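Long-range contacts in putative effector, AYWB SAP54-like protein ('Echinacea purpurea' witches'-broom phytoplasma, PDB 6INR), which probably acts as a phytoplasmal effector that targets plant MADS transcription factors and so causes phyllody, the change of floral organs into leaf-like ones: residues Q32-N37 with N73-L78; T39-I44 with K62-Y67; E25-L30 with T80-L85. All blocks are in the same frame, centred on the assembly; numbering follows the deposited sequence.

Contact 1 of 3, residues Q32-N37 with N73-L78; sequences QKIYDN and NQKEQL
The two carboxamides of N37 and Q74 meet across the helices with their planes 24° apart, and the only hydrogen bond between the two segments joins them. Q74 OE1 lies almost exactly in the amide plane of N37 and accepts a hydrogen bond from N37 ND2 at 3.0 Å. On the Q74 side the donor is tilted out of the carbonyl plane, and the bond is bent, with an N-H...O angle of 137°. Q74 has CG anti to its carbonyl carbon, and the chain, extended beyond it, carries the amide to N37. At the other end of this amide, NE2 comes 3.9 Å from K33 CB, beyond which the lysine chain leads away. These residues sit midway along the antiparallel alpha-helical hairpin of helices 16-49 and 55-84; here the local axes run at 161° to each other, 10.2 Å apart. I34 and Q74 lie alongside, pointing opposite ways, with I34 CG1 3.5 Å from Q74 CB and 3.4 Å from Q74 OE1. Further out, I34 CD1 reaches L78 CD2 at 4.2 Å and lies equally far from K75 CG. N37 is buried and also touches L70 and I71, while Q74 and L78 reach L30 one turn earlier on the first helix.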
loop_
_atom_site.group_PDB
_atom_site.type_symbol
_atom_site.label_atom_id
_atom_site.label_comp_id
_atom_site.label_asym_id
_atom_site.label_seq_id
_atom_site.Cartn_x
_atom_site.Cartn_y
_atom_site.Cartn_z
ATOM N N GLN A 32 6.283 1.248 -3.104
ATOM C CA GLN A 32 6.895 1.749 -1.864
ATOM C C GLN A 32 5.847 1.959 -0.799
ATOM O O GLN A 32 6.124 1.784 0.381
ATOM C CB GLN A 32 7.643 3.051 -2.090
ATOM C CG GLN A 32 8.812 2.885 -3.045
ATOM C CD GLN A 32 9.495 4.185 -3.408
ATOM O OE1 GLN A 32 8.853 5.228 -3.600
ATOM N NE2 GLN A 32 10.808 4.127 -3.539
ATOM N N LYS A 33 4.661 2.392 -1.206
ATOM C CA LYS A 33 3.556 2.571 -0.262
ATOM C C LYS A 33 3.114 1.216 0.327
ATOM O O LYS A 33 2.851 1.068 1.513
ATOM C CB LYS A 33 2.379 3.289 -0.925
ATOM C CG LYS A 33 2.426 4.814 -0.871
ATOM C CD LYS A 33 1.684 5.423 -2.048
ATOM C CE LYS A 33 1.002 6.748 -1.708
ATOM N NZ LYS A 33 1.925 7.833 -1.262
ATOM N N ILE A 34 3.036 0.224 -0.522
ATOM C CA ILE A 34 2.633 -1.097 -0.082
ATOM C C ILE A 34 3.666 -1.632 0.901
ATOM O O ILE A 34 3.333 -2.199 1.939
ATOM C CB ILE A 34 2.479 -2.052 -1.275
ATOM C CG1 ILE A 34 1.173 -1.733 -2.015
ATOM C CG2 ILE A 34 2.544 -3.499 -0.811
ATOM C CD1 ILE A 34 1.151 -2.297 -3.401
ATOM N N TYR A 35 4.929 -1.470 0.542
ATOM C CA TYR A 35 6.036 -1.870 1.447
ATOM C C TYR A 35 5.939 -1.186 2.799
ATOM O O TYR A 35 6.103 -1.810 3.818
ATOM C CB TYR A 35 7.402 -1.590 0.834
ATOM C CG TYR A 35 8.548 -2.101 1.702
ATOM C CD1 TYR A 35 9.036 -1.345 2.753
ATOM C CD2 TYR A 35 9.137 -3.331 1.463
ATOM C CE1 TYR A 35 10.079 -1.803 3.540
ATOM C CE2 TYR A 35 10.188 -3.791 2.245
ATOM C CZ TYR A 35 10.665 -3.021 3.270
ATOM O OH TYR A 35 11.695 -3.509 4.065
ATOM N N ASP A 36 5.620 0.095 2.809
ATOM C CA ASP A 36 5.563 0.848 4.076
ATOM C C ASP A 36 4.342 0.505 4.862
ATOM O O ASP A 36 4.351 0.524 6.096
ATOM C CB ASP A 36 5.598 2.358 3.874
ATOM C CG ASP A 36 6.925 2.838 3.295
ATOM O OD1 ASP A 36 7.965 2.126 3.422
ATOM O OD2 ASP A 36 6.925 3.935 2.665
ATOM N N ASN A 37 3.260 0.241 4.147
ATOM C CA ASN A 37 2.021 -0.174 4.831
ATOM C C ASN A 37 2.215 -1.564 5.469
ATOM O O ASN A 37 1.761 -1.835 6.578
ATOM C CB ASN A 37 0.830 -0.177 3.890
ATOM C CG ASN A 37 0.287 1.208 3.636
ATOM O OD1 ASN A 37 0.260 2.064 4.524
ATOM N ND2 ASN A 37 -0.195 1.425 2.424
ATOM N N ASN A 73 -6.328 -2.346 -1.948
ATOM C CA ASN A 73 -6.571 -1.408 -3.072
ATOM C C ASN A 73 -5.332 -1.208 -3.894
ATOM O O ASN A 73 -5.376 -1.212 -5.109
ATOM C CB ASN A 73 -7.030 -0.034 -2.605
ATOM C CG ASN A 73 -8.336 -0.094 -1.890
ATOM O OD1 ASN A 73 -9.393 -0.122 -2.522
ATOM N ND2 ASN A 73 -8.280 -0.180 -0.563
ATOM N N GLN A 74 -4.221 -1.021 -3.195
ATOM C CA GLN A 74 -2.969 -0.657 -3.859
ATOM C C GLN A 74 -2.530 -1.768 -4.768
ATOM O O GLN A 74 -2.047 -1.516 -5.863
ATOM C CB GLN A 74 -1.897 -0.289 -2.848
ATOM C CG GLN A 74 -2.350 0.920 -2.064
ATOM C CD GLN A 74 -1.460 1.276 -0.926
ATOM O OE1 GLN A 74 -0.799 0.429 -0.355
ATOM N NE2 GLN A 74 -1.438 2.569 -0.582
ATOM N N LYS A 75 -2.763 -2.999 -4.349
ATOM C CA LYS A 75 -2.460 -4.139 -5.235
ATOM C C LYS A 75 -3.431 -4.195 -6.414
ATOM O O LYS A 75 -3.086 -4.574 -7.527
ATOM C CB LYS A 75 -2.491 -5.454 -4.480
ATOM C CG LYS A 75 -1.483 -5.534 -3.350
ATOM C CD LYS A 75 -1.108 -6.963 -3.048
ATOM C CE LYS A 75 -2.292 -7.781 -2.545
ATOM N NZ LYS A 75 -1.902 -9.196 -2.260
ATOM N N GLU A 76 -4.651 -3.774 -6.162
ATOM C CA GLU A 76 -5.635 -3.559 -7.248
ATOM C C GLU A 76 -5.118 -2.535 -8.280
ATOM O O GLU A 76 -5.049 -2.807 -9.489
ATOM C CB GLU A 76 -6.975 -3.037 -6.687
ATOM C CG GLU A 76 -8.088 -4.055 -6.491
ATOM C CD GLU A 76 -9.448 -3.374 -6.292
ATOM O OE1 GLU A 76 -9.652 -2.757 -5.216
ATOM O OE2 GLU A 76 -10.307 -3.438 -7.216
ATOM N N GLN A 77 -4.777 -1.349 -7.783
ATOM C CA GLN A 77 -4.252 -0.240 -8.632
ATOM C C GLN A 77 -3.059 -0.691 -9.386
ATOM O O GLN A 77 -2.877 -0.384 -10.537
ATOM C CB GLN A 77 -3.762 0.936 -7.804
ATOM C CG GLN A 77 -4.726 2.076 -7.739
ATOM C CD GLN A 77 -4.564 2.846 -6.465
ATOM O OE1 GLN A 77 -3.588 3.570 -6.253
ATOM N NE2 GLN A 77 -5.541 2.701 -5.594
ATOM N N LEU A 78 -2.229 -1.417 -8.682
ATOM C CA LEU A 78 -0.993 -1.915 -9.242
ATOM C C LEU A 78 -1.336 -2.700 -10.495
ATOM O O LEU A 78 -0.718 -2.547 -11.558
ATOM C CB LEU A 78 -0.312 -2.801 -8.199
ATOM C CG LEU A 78 1.159 -3.137 -8.308
ATOM C CD1 LEU A 78 2.000 -1.863 -8.285
ATOM C CD2 LEU A 78 1.506 -4.059 -7.143
#

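Contact 2 of 3, residues T39-I44 with K62-Y67; sequences TKITNI and KLKENY
K40 lies across one face of the Y67 ring, making the contact with its methylenes CG, CD and CE. Its CG stands 4.0 Å from the ring centroid, above the face but displaced toward the rim, in a CH-pi contact. The conformation is unusual: chi1 of -127° falls away from a staggered position, and a bend at the next torsion turns the chain before it straightens again. CD and CE pass over the CE2 side of the ring, CE ending 3.6 Å from Y67 OH.

I41 deals with two partners through its two branches. CG1 passes close to Y67 CB, at 3.6 Å, the isoleucine and the tyrosine lying side by side but heading opposite ways. CG2 instead meets K64 CE at 4.0 Å, where the isoleucine and the lysine are set roughly crosswise. K64 has CG anti to its backbone N (chi1 -178°), and from there the extended chain carries CE to I41; NZ then reaches D45, just beyond the segment on the facing helix, in a salt bridge.

I44, buried, sets its CD1 against both L63 and Y67, 3.8 Å from L63 CB and 4.0 Å from Y67 CD2, approaching the ring obliquely. Its other branch, CG2, lies 4.2 Å from K64 CB. I44 also touches L60, and I41 touches K68 and I71, which carries the apolar seam in both directions along helix 55-84. With axes 9.6 Å apart and directions 159° from each other, the two segments form part of an antiparallel alpha-helical hairpin, in which isoleucines, a leucine, lysine methylenes and a tyrosine ring line the seam between the helices.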
loop_
_atom_site.group_PDB
_atom_site.type_symbol
_atom_site.label_atom_id
_atom_site.label_comp_id
_atom_site.label_asym_id
_atom_site.label_seq_id
_atom_site.Cartn_x
_atom_site.Cartn_y
_atom_site.Cartn_z
ATOM N N THR A 39 5.091 -2.728 6.444
ATOM C CA THR A 39 5.919 -2.411 7.610
ATOM C C THR A 39 5.042 -1.964 8.769
ATOM O O THR A 39 5.221 -2.382 9.897
ATOM C CB THR A 39 6.928 -1.293 7.253
ATOM O OG1 THR A 39 7.951 -1.868 6.437
ATOM C CG2 THR A 39 7.551 -0.642 8.481
ATOM N N LYS A 40 4.104 -1.094 8.474
ATOM C CA LYS A 40 3.193 -0.563 9.494
ATOM C C LYS A 40 2.497 -1.726 10.204
ATOM O O LYS A 40 2.251 -1.687 11.400
ATOM C CB LYS A 40 2.126 0.320 8.844
ATOM C CG LYS A 40 1.982 1.718 9.428
ATOM C CD LYS A 40 1.736 1.674 10.922
ATOM C CE LYS A 40 1.204 3.001 11.444
ATOM N NZ LYS A 40 1.050 2.963 12.923
ATOM N N ILE A 41 2.184 -2.767 9.444
ATOM C CA ILE A 41 1.402 -3.886 9.991
ATOM C C ILE A 41 2.301 -4.716 10.891
ATOM O O ILE A 41 1.937 -5.055 12.009
ATOM C CB ILE A 41 0.714 -4.759 8.914
ATOM C CG1 ILE A 41 -0.543 -4.071 8.356
ATOM C CG2 ILE A 41 0.266 -6.087 9.502
ATOM C CD1 ILE A 41 -1.036 -4.712 7.070
ATOM N N THR A 42 3.486 -5.046 10.406
ATOM C CA THR A 42 4.385 -5.857 11.225
ATOM C C THR A 42 4.712 -5.168 12.563
ATOM O O THR A 42 4.966 -5.833 13.580
ATOM C CB THR A 42 5.699 -6.215 10.514
ATOM O OG1 THR A 42 6.422 -5.013 10.213
ATOM C CG2 THR A 42 5.438 -7.060 9.238
ATOM N N ASN A 43 4.729 -3.839 12.572
ATOM C CA ASN A 43 5.008 -3.114 13.852
ATOM C C ASN A 43 3.786 -3.087 14.783
ATOM O O ASN A 43 3.920 -3.138 15.977
ATOM C CB ASN A 43 5.586 -1.703 13.626
ATOM C CG ASN A 43 6.978 -1.741 13.006
ATOM O OD1 ASN A 43 7.839 -2.529 13.413
ATOM N ND2 ASN A 43 7.195 -0.903 11.996
ATOM N N ILE A 44 2.604 -2.955 14.215
ATOM C CA ILE A 44 1.334 -3.143 14.970
ATOM C C ILE A 44 1.233 -4.538 15.640
ATOM O O ILE A 44 0.890 -4.649 16.807
ATOM C CB ILE A 44 0.086 -2.910 14.088
ATOM C CG1 ILE A 44 0.066 -1.467 13.579
ATOM C CG2 ILE A 44 -1.195 -3.206 14.874
ATOM C CD1 ILE A 44 -1.050 -1.152 12.603
ATOM N N LYS A 62 -8.058 -2.222 14.701
ATOM C CA LYS A 62 -8.749 -1.381 13.705
ATOM C C LYS A 62 -7.760 -0.833 12.665
ATOM O O LYS A 62 -8.015 -0.875 11.463
ATOM C CB LYS A 62 -9.496 -0.216 14.365
ATOM C CG LYS A 62 -10.264 -0.610 15.620
ATOM C CD LYS A 62 -11.516 0.237 15.878
ATOM C CE LYS A 62 -12.389 -0.283 17.029
ATOM N NZ LYS A 62 -12.761 -1.728 16.924
ATOM N N LEU A 63 -6.632 -0.329 13.164
ATOM C CA LEU A 63 -5.522 0.150 12.317
ATOM C C LEU A 63 -5.050 -0.954 11.412
ATOM O O LEU A 63 -4.874 -0.773 10.215
ATOM C CB LEU A 63 -4.320 0.619 13.146
ATOM C CG LEU A 63 -4.376 1.979 13.841
ATOM C CD1 LEU A 63 -3.064 2.233 14.573
ATOM C CD2 LEU A 63 -4.665 3.089 12.848
ATOM N N LYS A 64 -4.855 -2.119 12.001
ATOM C CA LYS A 64 -4.314 -3.236 11.243
ATOM C C LYS A 64 -5.256 -3.536 10.082
ATOM O O LYS A 64 -4.836 -3.901 8.979
ATOM C CB LYS A 64 -4.105 -4.465 12.120
ATOM C CG LYS A 64 -3.491 -5.629 11.350
ATOM C CD LYS A 64 -3.149 -6.779 12.258
ATOM C CE LYS A 64 -2.656 -7.958 11.449
ATOM N NZ LYS A 64 -1.907 -8.929 12.295
ATOM N N GLU A 65 -6.539 -3.322 10.338
ATOM C CA GLU A 65 -7.572 -3.628 9.345
ATOM C C GLU A 65 -7.534 -2.595 8.235
ATOM O O GLU A 65 -7.563 -2.929 7.051
ATOM C CB GLU A 65 -8.968 -3.730 9.978
ATOM C CG GLU A 65 -9.147 -4.995 10.818
ATOM C CD GLU A 65 -8.721 -6.273 10.092
ATOM O OE1 GLU A 65 -9.263 -6.543 8.992
ATOM O OE2 GLU A 65 -7.836 -6.999 10.611
ATOM N N ASN A 66 -7.401 -1.340 8.636
ATOM C CA ASN A 66 -7.263 -0.234 7.670
ATOM C C ASN A 66 -6.075 -0.417 6.725
ATOM O O ASN A 66 -6.188 -0.220 5.512
ATOM C CB ASN A 66 -7.131 1.088 8.381
ATOM C CG ASN A 66 -8.405 1.510 9.094
ATOM O OD1 ASN A 66 -9.483 1.564 8.511
ATOM N ND2 ASN A 66 -8.262 1.878 10.353
ATOM N N TYR A 67 -4.948 -0.815 7.290
ATOM C CA TYR A 67 -3.729 -1.057 6.499
ATOM C C TYR A 67 -3.828 -2.234 5.564
ATOM O O TYR A 67 -3.254 -2.230 4.490
ATOM C CB TYR A 67 -2.482 -1.151 7.379
ATOM C CG TYR A 67 -2.096 0.243 7.825
ATOM C CD1 TYR A 67 -1.799 1.234 6.880
ATOM C CD2 TYR A 67 -2.109 0.601 9.153
ATOM C CE1 TYR A 67 -1.506 2.527 7.254
ATOM C CE2 TYR A 67 -1.813 1.892 9.539
ATOM C CZ TYR A 67 -1.517 2.853 8.588
ATOM O OH TYR A 67 -1.213 4.147 8.979
#

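Contact 3 of 3, residues E25-L30 with T80-L85; sequences ENIINL and TYKNLL
In Y81 a chi1 of -83° sets CG beside the backbone N and anti to the carbonyl carbon, and chi2 turns the ring so that N26 CB lies over one of its faces; in N26 a matching chi1 of -82° brings the amide carbon alongside the ring. N26 CB stands 3.9 Å from the centroid of the Y81 ring, offset toward the rim, in a CH-pi contact. The contact belongs to the antiparallel alpha-helical hairpin of helices 16-49 and 55-84, at the end where the chain termini lie. The N26 amide is nearly parallel to the ring, their planes 15° apart, although the side chains themselves run roughly perpendicular. Its ND2 lies 3.9 Å from Y81 CE1, and CG sits at the same distance from Y81 OH. A bound cadmium ion is about 9 Å from the N26 side chain, too far for direct coordination.

L30 comes to the same ring at its edge, close to the ring plane, with CD2 3.9 Å from Y81 CD2. Together N26 and L30 thus hold the tyrosine from a face and from the rim, while I23, one turn before I27, also touches it. I27 packs CG1 against the ring-bearing carbon, Y81 CB, at 3.7 Å. Both I27 and L30 are buried and also contact L78, which ties this region to the middle of the hairpin. L85 is the first residue to leave helical geometry at the end of helix 55-84, yet its side chain still turns back to the first helix: L85 CD1 lies 4.3 Å from I27 CD1.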
loop_
_atom_site.group_PDB
_atom_site.type_symbol
_atom_site.label_atom_id
_atom_site.label_comp_id
_atom_site.label_asym_id
_atom_site.label_seq_id
_atom_site.Cartn_x
_atom_site.Cartn_y
_atom_site.Cartn_z
ATOM N N GLU A 25 6.654 5.360 -12.852
ATOM C CA GLU A 25 6.880 6.136 -11.636
ATOM C C GLU A 25 5.726 5.906 -10.669
ATOM O O GLU A 25 5.902 5.772 -9.471
ATOM C CB GLU A 25 7.051 7.621 -11.963
ATOM C CG GLU A 25 7.182 8.555 -10.756
ATOM C CD GLU A 25 7.346 10.033 -11.127
ATOM O OE1 GLU A 25 6.712 10.491 -12.120
ATOM O OE2 GLU A 25 8.109 10.757 -10.420
ATOM N N ASN A 26 4.531 5.905 -11.211
ATOM C CA ASN A 26 3.320 5.603 -10.429
ATOM C C ASN A 26 3.382 4.224 -9.781
ATOM O O ASN A 26 2.946 4.010 -8.648
ATOM C CB ASN A 26 2.101 5.693 -11.315
ATOM C CG ASN A 26 1.621 7.120 -11.498
ATOM O OD1 ASN A 26 1.560 7.879 -10.541
ATOM N ND2 ASN A 26 1.206 7.464 -12.707
ATOM N N ILE A 27 3.986 3.305 -10.500
ATOM C CA ILE A 27 4.100 1.940 -10.008
ATOM C C ILE A 27 5.093 1.766 -8.855
ATOM O O ILE A 27 4.771 1.191 -7.799
ATOM C CB ILE A 27 4.472 0.970 -11.124
ATOM C CG1 ILE A 27 3.276 0.793 -12.072
ATOM C CG2 ILE A 27 4.900 -0.347 -10.507
ATOM C CD1 ILE A 27 3.566 -0.153 -13.204
ATOM N N ILE A 28 6.310 2.248 -9.059
ATOM C CA ILE A 28 7.305 2.255 -7.976
ATOM C C ILE A 28 6.824 2.958 -6.719
ATOM O O ILE A 28 7.093 2.517 -5.605
ATOM C CB ILE A 28 8.612 2.900 -8.408
ATOM C CG1 ILE A 28 9.183 2.056 -9.537
ATOM C CG2 ILE A 28 9.588 2.946 -7.235
ATOM C CD1 ILE A 28 10.421 2.640 -10.177
ATOM N N ASN A 29 6.144 4.076 -6.900
ATOM C CA ASN A 29 5.677 4.828 -5.750
ATOM C C ASN A 29 4.625 4.015 -5.035
ATOM O O ASN A 29 4.589 3.956 -3.824
ATOM C CB ASN A 29 5.126 6.192 -6.125
ATOM C CG ASN A 29 6.166 7.104 -6.749
ATOM O OD1 ASN A 29 5.811 8.032 -7.480
ATOM N ND2 ASN A 29 7.453 6.881 -6.445
ATOM N N LEU A 30 3.794 3.356 -5.827
ATOM C CA LEU A 30 2.743 2.479 -5.287
ATOM C C LEU A 30 3.322 1.298 -4.507
ATOM O O LEU A 30 2.859 0.962 -3.430
ATOM C CB LEU A 30 1.842 1.951 -6.392
ATOM C CG LEU A 30 0.525 1.367 -5.892
ATOM C CD1 LEU A 30 -0.214 2.341 -4.981
ATOM C CD2 LEU A 30 -0.349 1.012 -7.085
ATOM N N THR A 80 -4.114 -2.500 -12.374
ATOM C CA THR A 80 -4.595 -1.565 -13.400
ATOM C C THR A 80 -3.442 -0.814 -14.082
ATOM O O THR A 80 -3.422 -0.650 -15.310
ATOM C CB THR A 80 -5.533 -0.508 -12.813
ATOM O OG1 THR A 80 -6.636 -1.151 -12.161
ATOM C CG2 THR A 80 -6.027 0.425 -13.912
ATOM N N TYR A 81 -2.489 -0.350 -13.275
ATOM C CA TYR A 81 -1.325 0.392 -13.818
ATOM C C TYR A 81 -0.546 -0.476 -14.780
ATOM O O TYR A 81 -0.138 -0.023 -15.831
ATOM C CB TYR A 81 -0.367 0.930 -12.738
ATOM C CG TYR A 81 -0.781 2.247 -12.106
ATOM C CD1 TYR A 81 -1.050 3.367 -12.878
ATOM C CD2 TYR A 81 -0.851 2.378 -10.736
ATOM C CE1 TYR A 81 -1.416 4.578 -12.291
ATOM C CE2 TYR A 81 -1.229 3.572 -10.142
ATOM C CZ TYR A 81 -1.508 4.673 -10.912
ATOM O OH TYR A 81 -1.884 5.855 -10.280
ATOM N N LYS A 82 -0.330 -1.724 -14.392
ATOM C CA LYS A 82 0.403 -2.683 -15.259
ATOM C C LYS A 82 -0.359 -2.939 -16.563
ATOM O O LYS A 82 0.242 -3.114 -17.603
ATOM C CB LYS A 82 0.716 -3.998 -14.527
ATOM C CG LYS A 82 1.591 -3.819 -13.281
ATOM C CD LYS A 82 1.794 -5.084 -12.470
ATOM C CE LYS A 82 2.657 -6.099 -13.203
ATOM N NZ LYS A 82 2.977 -7.297 -12.375
ATOM N N ASN A 83 -1.687 -2.919 -16.497
ATOM C CA ASN A 83 -2.537 -3.048 -17.709
ATOM C C ASN A 83 -2.190 -1.918 -18.676
ATOM O O ASN A 83 -1.922 -2.128 -19.860
ATOM C CB ASN A 83 -4.033 -2.917 -17.379
ATOM C CG ASN A 83 -4.728 -4.244 -17.187
ATOM O OD1 ASN A 83 -4.331 -5.261 -17.749
ATOM N ND2 ASN A 83 -5.811 -4.228 -16.417
ATOM N N LEU A 84 -2.209 -0.716 -18.120
ATOM C CA LEU A 84 -1.979 0.535 -18.873
ATOM C C LEU A 84 -0.699 0.578 -19.683
ATOM O O LEU A 84 -0.699 1.060 -20.805
ATOM C CB LEU A 84 -2.002 1.750 -17.960
ATOM C CG LEU A 84 -3.392 2.302 -17.623
ATOM C CD1 LEU A 84 -3.344 3.188 -16.401
ATOM C CD2 LEU A 84 -3.928 3.101 -18.794
ATOM N N LEU A 85 0.387 0.095 -19.100
ATOM C CA LEU A 85 1.727 0.197 -19.742
ATOM C C LEU A 85 1.683 -0.030 -21.263
ATOM O O LEU A 85 1.063 -0.988 -21.739
ATOM C CB LEU A 85 2.757 -0.739 -19.105
ATOM C CG LEU A 85 3.403 -0.293 -17.787
ATOM C CD1 LEU A 85 4.270 -1.397 -17.211
ATOM C CD2 LEU A 85 4.237 0.963 -17.974
#

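In the fold
All three contacts join the same two helices, 16-49 and 55-84, and follow one another along a single antiparallel hairpin. Contact 2 lies nearest the connecting turn, contact 1 close to the centre of the chain and contact 3 toward the termini, so that in sequence contact 2 is nested inside contact 1 and contact 1 inside contact 3. Centres of contacts 1 and 2 are 13 Å apart, those of contacts 1 and 3 are 10 Å apart, and the outer two are separated by 24 Å without touching. N37 packs against Y67 where contacts 1 and 2 join, and contacts 1 and 3 also touch each other, which makes the interface continuous along a slender molecule with no other domain in the modelled chain.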